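Calmodulin-binding transcription activator 1 (Homo sapiens, PDB 2CXK) activates transcription in the nucleus, the part described here being its TIG/IPT domain, an immunoglobulin-like beta fold. Local coordinates at residues C40-Q44 with I45-A49. Sequence-based numbering, arbitrary orientation.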
ATOM      1  N   CYS A  40      13.860  -3.552   2.981  1.00 12.67           N
ATOM      2  CA  CYS A  40      13.439  -2.203   3.322  1.00 13.51           C
ATOM      3  C   CYS A  40      14.098  -1.868   4.640  1.00 12.31           C
ATOM      4  O   CYS A  40      14.160  -2.700   5.545  1.00 13.17           O
ATOM      5  CB  CYS A  40      11.915  -2.111   3.456  1.00 11.12           C
ATOM      6  SG  CYS A  40      11.051  -2.306   1.876  1.00 14.83           S
ATOM      7  N   LEU A  41      14.602  -0.650   4.741  1.00 13.22           N
ATOM      8  CA  LEU A  41      15.271  -0.224   5.959  1.00 13.97           C
ATOM      9  C   LEU A  41      14.473   0.873   6.635  1.00 12.39           C
ATOM     10  O   LEU A  41      14.201   1.911   6.030  1.00 11.80           O
ATOM     11  CB  LEU A  41      16.673   0.303   5.638  1.00 16.21           C
ATOM     12  CG  LEU A  41      17.557  -0.533   4.704  1.00 21.66           C
ATOM     13  CD1 LEU A  41      18.935   0.105   4.613  1.00 24.43           C
ATOM     14  CD2 LEU A  41      17.675  -1.946   5.219  1.00 21.38           C
ATOM     15  N   PHE A  42      14.080   0.622   7.880  1.00 13.47           N
ATOM     16  CA  PHE A  42      13.342   1.591   8.686  1.00 13.07           C
ATOM     17  C   PHE A  42      14.354   2.056   9.730  1.00 15.66           C
ATOM     18  O   PHE A  42      14.748   1.276  10.593  1.00 15.28           O
ATOM     19  CB  PHE A  42      12.153   0.930   9.386  1.00 12.78           C
ATOM     20  CG  PHE A  42      11.077   0.449   8.449  1.00 10.80           C
ATOM     21  CD1 PHE A  42      11.256  -0.698   7.688  1.00  9.80           C
ATOM     22  CD2 PHE A  42       9.871   1.145   8.341  1.00 12.14           C
ATOM     23  CE1 PHE A  42      10.246  -1.154   6.830  1.00  9.29           C
ATOM     24  CE2 PHE A  42       8.857   0.698   7.486  1.00 10.62           C
ATOM     25  CZ  PHE A  42       9.052  -0.457   6.730  1.00  7.75           C
ATOM     26  N   ASP A  43      14.772   3.317   9.649  1.00 17.40           N
ATOM     27  CA  ASP A  43      15.770   3.852  10.571  1.00 18.80           C
ATOM     28  C   ASP A  43      16.953   2.885  10.592  1.00 19.61           C
ATOM     29  O   ASP A  43      17.462   2.520  11.651  1.00 17.96           O
ATOM     30  CB  ASP A  43      15.186   4.007  11.986  1.00 19.59           C
ATOM     31  CG  ASP A  43      16.109   4.800  12.917  1.00 22.83           C
ATOM     32  OD1 ASP A  43      16.839   5.675  12.409  1.00 24.83           O
ATOM     33  OD2 ASP A  43      16.098   4.567  14.147  1.00 22.28           O
ATOM     34  N   GLN A  44      17.368   2.456   9.404  1.00 20.86           N
ATOM     35  CA  GLN A  44      18.479   1.524   9.251  1.00 23.26           C
ATOM     36  C   GLN A  44      18.210   0.092   9.717  1.00 22.65           C
ATOM     37  O   GLN A  44      19.088  -0.767   9.610  1.00 22.03           O
ATOM     38  CB  GLN A  44      19.732   2.072   9.950  1.00 26.35           C
ATOM     39  CG  GLN A  44      20.151   3.437   9.422  1.00 29.82           C
ATOM     40  CD  GLN A  44      20.283   3.456   7.906  1.00 33.14           C
ATOM     41  OE1 GLN A  44      19.935   4.442   7.251  1.00 34.55           O
ATOM     42  NE2 GLN A  44      20.796   2.366   7.342  1.00 34.26           N
ATOM     43  N   ILE A  45      17.018  -0.179  10.244  1.00 20.17           N
ATOM     44  CA  ILE A  45      16.700  -1.547  10.663  1.00 17.84           C
ATOM     45  C   ILE A  45      16.149  -2.254   9.431  1.00 16.99           C
ATOM     46  O   ILE A  45      15.121  -1.854   8.885  1.00 15.15           O
ATOM     47  CB  ILE A  45      15.626  -1.606  11.758  1.00 18.33           C
ATOM     48  CG1 ILE A  45      16.116  -0.911  13.028  1.00 19.11           C
ATOM     49  CG2 ILE A  45      15.293  -3.070  12.059  1.00 19.50           C
ATOM     50  CD1 ILE A  45      15.095  -0.920  14.151  1.00 23.15           C
ATOM     51  N   SER A  46      16.824  -3.313   9.007  1.00 14.95           N
ATOM     52  CA  SER A  46      16.417  -4.037   7.809  1.00 15.19           C
ATOM     53  C   SER A  46      15.420  -5.172   7.992  1.00 15.02           C
ATOM     54  O   SER A  46      15.492  -5.932   8.955  1.00 14.98           O
ATOM     55  CB  SER A  46      17.657  -4.604   7.114  1.00 15.57           C
ATOM     56  OG  SER A  46      17.305  -5.289   5.924  1.00 18.52           O
ATOM     57  N   VAL A  47      14.490  -5.270   7.046  1.00 13.14           N
ATOM     58  CA  VAL A  47      13.505  -6.342   7.003  1.00 12.72           C
ATOM     59  C   VAL A  47      13.449  -6.768   5.538  1.00 11.92           C
ATOM     60  O   VAL A  47      13.650  -5.952   4.638  1.00 12.63           O
ATOM     61  CB  VAL A  47      12.091  -5.900   7.466  1.00 11.92           C
ATOM     62  CG1 VAL A  47      12.113  -5.565   8.953  1.00 10.06           C
ATOM     63  CG2 VAL A  47      11.601  -4.710   6.641  1.00  9.68           C
ATOM     64  N   PRO A  48      13.206  -8.058   5.276  1.00 11.90           N
ATOM     65  CA  PRO A  48      13.144  -8.502   3.883  1.00 11.20           C
ATOM     66  C   PRO A  48      11.921  -7.930   3.180  1.00 11.98           C
ATOM     67  O   PRO A  48      10.948  -7.548   3.830  1.00 12.54           O
ATOM     68  CB  PRO A  48      13.090 -10.023   4.006  1.00 11.84           C
ATOM     69  CG  PRO A  48      12.413 -10.234   5.316  1.00 12.68           C
ATOM     70  CD  PRO A  48      13.029  -9.189   6.205  1.00 10.94           C
ATOM     71  N   ALA A  49      11.989  -7.842   1.858  1.00 11.88           N
ATOM     72  CA  ALA A  49      10.874  -7.334   1.072  1.00 13.05           C
ATOM     73  C   ALA A  49      10.634  -8.303  -0.079  1.00 15.59           C
ATOM     74  O   ALA A  49      11.564  -8.971  -0.541  1.00 15.51           O
ATOM     75  CB  ALA A  49      11.189  -5.928   0.532  1.00 10.36           C
TER
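Phe42 and Ile45 close a tight two-residue beta hairpin through a type I' turn, with Asp43 and Gln44 at its tip. Both tip residues have positive phi, as this turn requires. Four backbone hydrogen bonds tie the strands. Phe42 and Ile45 bond both ways. Ile45 N reaches Phe42 O at 2.7 Å from above the carbonyl plane. The next hydrogen-bonded pair is Cys40 with Val47, Cys40 N to Val47 O (2.9 Å) and Val47 N to Cys40 O. There the donors come nearly in line with the C=O bonds, while the N-H...O angles are much the same as in the Phe42/Ile45 pair. Between them Leu41 and Ser46 form a non-hydrogen-bonded pair. Here Leu41 CA lies 3.4 Å from Ile45 O in a CA-H...O contact.

Cys40, Phe42, Ile45 and Val47 share one face. Val47 CG2 meets the Phe42 ring at its edge, 3.8 Å from CE1, and the two side chains cross at about a right angle. The same methyl lies 4.1 Å from Cys40 CB. With chi1 at -69°, Cys40 SG is anti to its carbonyl carbon and reaches Ala49 CB at 3.9 Å. On the other face Leu41 CD2 presses on Ser46 CB at 3.3 Å, tighter than usual contact.

Asp43 OD2, at the turn, is hydrogen-bonded to His64 NE2. Phe42 packs edge-to-face on Phe86. Strand 38-42 continues the sheet to strand 67-75, and strand 45-53 to strand 56-60, where Cys59 meets Cys40, Phe42 and Val47.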